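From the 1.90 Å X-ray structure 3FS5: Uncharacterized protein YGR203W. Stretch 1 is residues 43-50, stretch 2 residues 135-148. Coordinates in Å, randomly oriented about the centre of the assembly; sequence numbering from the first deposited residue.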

# COMPACT_ATOMS: atom_id res chain seq x y z
N TYR A 43 -10.73 -5.06 -6.78
CA TYR A 43 -9.48 -5.73 -6.42
C TYR A 43 -9.29 -6.85 -7.45
O TYR A 43 -8.18 -7.34 -7.66
CB TYR A 43 -9.62 -6.31 -5.01
CG TYR A 43 -8.52 -7.23 -4.54
CD1 TYR A 43 -8.69 -8.61 -4.53
CD2 TYR A 43 -7.32 -6.71 -4.03
CE1 TYR A 43 -7.71 -9.46 -4.02
CE2 TYR A 43 -6.34 -7.55 -3.53
CZ TYR A 43 -6.54 -8.92 -3.52
OH TYR A 43 -5.57 -9.74 -3.00
N MET A 44 -10.40 -7.23 -8.09
CA MET A 44 -10.42 -8.29 -9.09
C MET A 44 -9.50 -8.05 -10.28
O MET A 44 -9.38 -6.93 -10.77
CB MET A 44 -11.86 -8.47 -9.60
CG MET A 44 -12.02 -9.47 -10.76
SD MET A 44 -13.70 -9.50 -11.47
CE MET A 44 -13.55 -8.27 -12.75
N GLY A 45 -8.86 -9.12 -10.75
CA GLY A 45 -7.99 -9.01 -11.91
C GLY A 45 -6.50 -8.98 -11.66
O GLY A 45 -5.73 -8.90 -12.62
N GLY A 46 -6.09 -9.05 -10.40
CA GLY A 46 -4.67 -9.02 -10.09
C GLY A 46 -4.33 -8.08 -8.95
O GLY A 46 -5.02 -7.09 -8.72
N HIS A 47 -3.25 -8.39 -8.24
CA HIS A 47 -2.80 -7.57 -7.12
C HIS A 47 -1.31 -7.75 -6.87
O HIS A 47 -0.69 -8.69 -7.37
CB HIS A 47 -3.60 -7.93 -5.85
CG HIS A 47 -3.59 -9.39 -5.53
ND1 HIS A 47 -2.59 -9.99 -4.79
CD2 HIS A 47 -4.46 -10.38 -5.86
CE1 HIS A 47 -2.84 -11.28 -4.69
NE2 HIS A 47 -3.97 -11.55 -5.33
N ILE A 48 -0.73 -6.84 -6.11
CA ILE A 48 0.69 -6.89 -5.82
C ILE A 48 0.98 -8.03 -4.84
O ILE A 48 0.28 -8.19 -3.84
CB ILE A 48 1.17 -5.54 -5.25
CG1 ILE A 48 0.93 -4.46 -6.32
CG2 ILE A 48 2.64 -5.62 -4.84
CD1 ILE A 48 1.32 -3.05 -5.89
N LYS A 49 1.99 -8.83 -5.16
CA LYS A 49 2.37 -9.98 -4.35
C LYS A 49 2.69 -9.61 -2.90
O LYS A 49 3.39 -8.63 -2.63
CB LYS A 49 3.57 -10.69 -4.98
CG LYS A 49 3.97 -12.00 -4.32
CD LYS A 49 5.17 -12.61 -5.03
CE LYS A 49 5.63 -13.91 -4.36
NZ LYS A 49 4.56 -14.95 -4.39
N ASP A 50 2.17 -10.42 -1.98
CA ASP A 50 2.37 -10.25 -0.55
C ASP A 50 1.71 -9.02 0.07
O ASP A 50 1.95 -8.70 1.24
CB ASP A 50 3.87 -10.25 -0.21
CG ASP A 50 4.58 -11.51 -0.67
OD1 ASP A 50 3.96 -12.60 -0.62
OD2 ASP A 50 5.75 -11.42 -1.07
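Stretch 2 135-148: DESVTAGYLPDLWR

Stretch 2 runs antiparallel to stretch 1 and is held to it mainly by backbone hydrogen bonds. The centre is the pair His47 and Ala140. Ala140 N donates to His47 O at 2.8 Å, and His47 N donates to Ala140 O at 2.9 Å. The register continues past this pair with Lys49 N to Val138 O at 3.0 Å, which is nearly linear at 174°. Between them Ile48 faces Thr139 as a non-hydrogen-bonded pair, with CA atoms 4.7 Å apart and side chains that diverge.

Toward the other end, Gly45 O accepts two hydrogen bonds. One comes from Leu143 N and one from the indole, Trp147 NE1, each at 3.2 Å from Gly45 O. The oxygen lies at the edge of the indole, near its plane, as a ring N-H donor requires. A weakly bonded helix of about residues 144-147 follows the extended part of stretch 2.

Gly45 and Gly46 end a type II turn that begins at Tyr43. Both have positive phi, and a CB on either would be jammed against the preceding carbonyl. A CB on Gly46 would also lie only 3.2 Å from Tyr142 CD1. The bare backbone lets the chains close in: Gly46 CA is 3.9 Å from Tyr142 CA and makes CA-H...O contacts to Ala140 O at 3.4 Å and Gly141 O at 3.3 Å.

Side-chain packing is modest. The His47 and Ala140 side chains share one face of the sheet, with His47 CE1 3.5 Å from Ala140 CB. Lys49 starts toward stretch 2, and its CD passes 3.3 Å from Ser137 O before the end leads away. Near the start of stretch 1, Met44 CE meets Leu146 CD1 at 3.7 Å, an apolar contact. The two stretches bury 547 Å² in total.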

# COMPACT_ATOMS: atom_id res chain seq x y z
N ASP A 135 4.62 -10.02 -14.67
CA ASP A 135 5.80 -10.45 -13.91
C ASP A 135 5.34 -11.21 -12.67
O ASP A 135 4.95 -10.62 -11.66
CB ASP A 135 6.63 -9.22 -13.52
CG ASP A 135 7.93 -9.59 -12.83
OD1 ASP A 135 8.78 -8.69 -12.67
OD2 ASP A 135 8.11 -10.76 -12.44
N GLU A 136 5.39 -12.54 -12.78
CA GLU A 136 4.97 -13.47 -11.73
C GLU A 136 5.65 -13.27 -10.38
O GLU A 136 5.10 -13.66 -9.35
CB GLU A 136 5.22 -14.90 -12.19
CG GLU A 136 4.74 -15.21 -13.60
CD GLU A 136 5.29 -16.53 -14.13
OE1 GLU A 136 5.03 -17.58 -13.51
OE2 GLU A 136 5.99 -16.51 -15.17
N SER A 137 6.84 -12.69 -10.38
CA SER A 137 7.57 -12.48 -9.14
C SER A 137 7.07 -11.31 -8.30
O SER A 137 7.36 -11.25 -7.10
CB SER A 137 9.07 -12.31 -9.42
OG SER A 137 9.35 -11.10 -10.11
N VAL A 138 6.32 -10.40 -8.90
CA VAL A 138 5.81 -9.24 -8.16
C VAL A 138 4.29 -9.03 -8.27
O VAL A 138 3.72 -8.24 -7.51
CB VAL A 138 6.51 -7.93 -8.60
CG1 VAL A 138 8.00 -8.02 -8.29
CG2 VAL A 138 6.29 -7.68 -10.08
N THR A 139 3.65 -9.73 -9.19
CA THR A 139 2.20 -9.61 -9.38
C THR A 139 1.52 -10.96 -9.24
O THR A 139 1.96 -11.95 -9.83
CB THR A 139 1.88 -9.04 -10.77
OG1 THR A 139 2.48 -7.75 -10.91
CG2 THR A 139 0.37 -8.91 -10.97
N ALA A 140 0.44 -11.01 -8.46
CA ALA A 140 -0.29 -12.25 -8.23
C ALA A 140 -1.73 -12.20 -8.72
O ALA A 140 -2.37 -11.15 -8.70
CB ALA A 140 -0.27 -12.59 -6.75
N GLY A 141 -2.24 -13.35 -9.17
CA GLY A 141 -3.61 -13.46 -9.65
C GLY A 141 -3.97 -12.58 -10.83
O GLY A 141 -5.13 -12.20 -11.00
N TYR A 142 -2.99 -12.27 -11.67
CA TYR A 142 -3.22 -11.42 -12.83
C TYR A 142 -4.04 -12.10 -13.92
O TYR A 142 -3.78 -13.25 -14.28
CB TYR A 142 -1.88 -10.96 -13.40
CG TYR A 142 -1.99 -9.94 -14.50
CD1 TYR A 142 -2.63 -8.72 -14.29
CD2 TYR A 142 -1.40 -10.16 -15.75
CE1 TYR A 142 -2.68 -7.75 -15.28
CE2 TYR A 142 -1.45 -9.20 -16.75
CZ TYR A 142 -2.09 -8.00 -16.51
OH TYR A 142 -2.12 -7.03 -17.49
N LEU A 143 -5.04 -11.39 -14.43
CA LEU A 143 -5.90 -11.90 -15.49
C LEU A 143 -5.76 -10.99 -16.70
O LEU A 143 -6.49 -10.00 -16.84
CB LEU A 143 -7.35 -11.93 -15.01
CG LEU A 143 -7.62 -12.84 -13.81
CD1 LEU A 143 -9.05 -12.67 -13.35
CD2 LEU A 143 -7.35 -14.29 -14.17
N PRO A 144 -4.83 -11.32 -17.61
CA PRO A 144 -4.53 -10.57 -18.83
C PRO A 144 -5.76 -10.19 -19.65
O PRO A 144 -5.84 -9.08 -20.18
CB PRO A 144 -3.61 -11.52 -19.60
CG PRO A 144 -2.92 -12.27 -18.51
CD PRO A 144 -4.05 -12.57 -17.57
N ASP A 145 -6.71 -11.11 -19.74
CA ASP A 145 -7.93 -10.89 -20.50
C ASP A 145 -8.69 -9.63 -20.11
O ASP A 145 -9.13 -8.87 -20.98
CB ASP A 145 -8.86 -12.10 -20.36
CG ASP A 145 -9.04 -12.84 -21.67
OD1 ASP A 145 -9.61 -12.24 -22.61
OD2 ASP A 145 -8.61 -14.01 -21.75
N LEU A 146 -8.84 -9.40 -18.81
CA LEU A 146 -9.57 -8.24 -18.32
C LEU A 146 -8.94 -6.89 -18.66
O LEU A 146 -9.64 -5.88 -18.74
CB LEU A 146 -9.75 -8.33 -16.80
CG LEU A 146 -10.58 -9.50 -16.28
CD1 LEU A 146 -10.64 -9.42 -14.76
CD2 LEU A 146 -11.98 -9.46 -16.87
N TRP A 147 -7.63 -6.87 -18.87
CA TRP A 147 -6.95 -5.62 -19.17
C TRP A 147 -6.75 -5.34 -20.66
O TRP A 147 -6.20 -4.31 -21.03
CB TRP A 147 -5.61 -5.58 -18.43
CG TRP A 147 -5.76 -5.73 -16.95
CD1 TRP A 147 -5.90 -6.90 -16.25
CD2 TRP A 147 -5.87 -4.68 -15.98
NE1 TRP A 147 -6.09 -6.65 -14.92
CE2 TRP A 147 -6.08 -5.29 -14.72
CE3 TRP A 147 -5.81 -3.29 -16.05
CZ2 TRP A 147 -6.23 -4.55 -13.54
CZ3 TRP A 147 -5.96 -2.55 -14.88
CH2 TRP A 147 -6.17 -3.18 -13.65
N ARG A 148 -7.20 -6.27 -21.50
CA ARG A 148 -7.06 -6.09 -22.95
C ARG A 148 -7.85 -4.86 -23.37
O ARG A 148 -9.04 -4.74 -23.08
CB ARG A 148 -7.59 -7.33 -23.68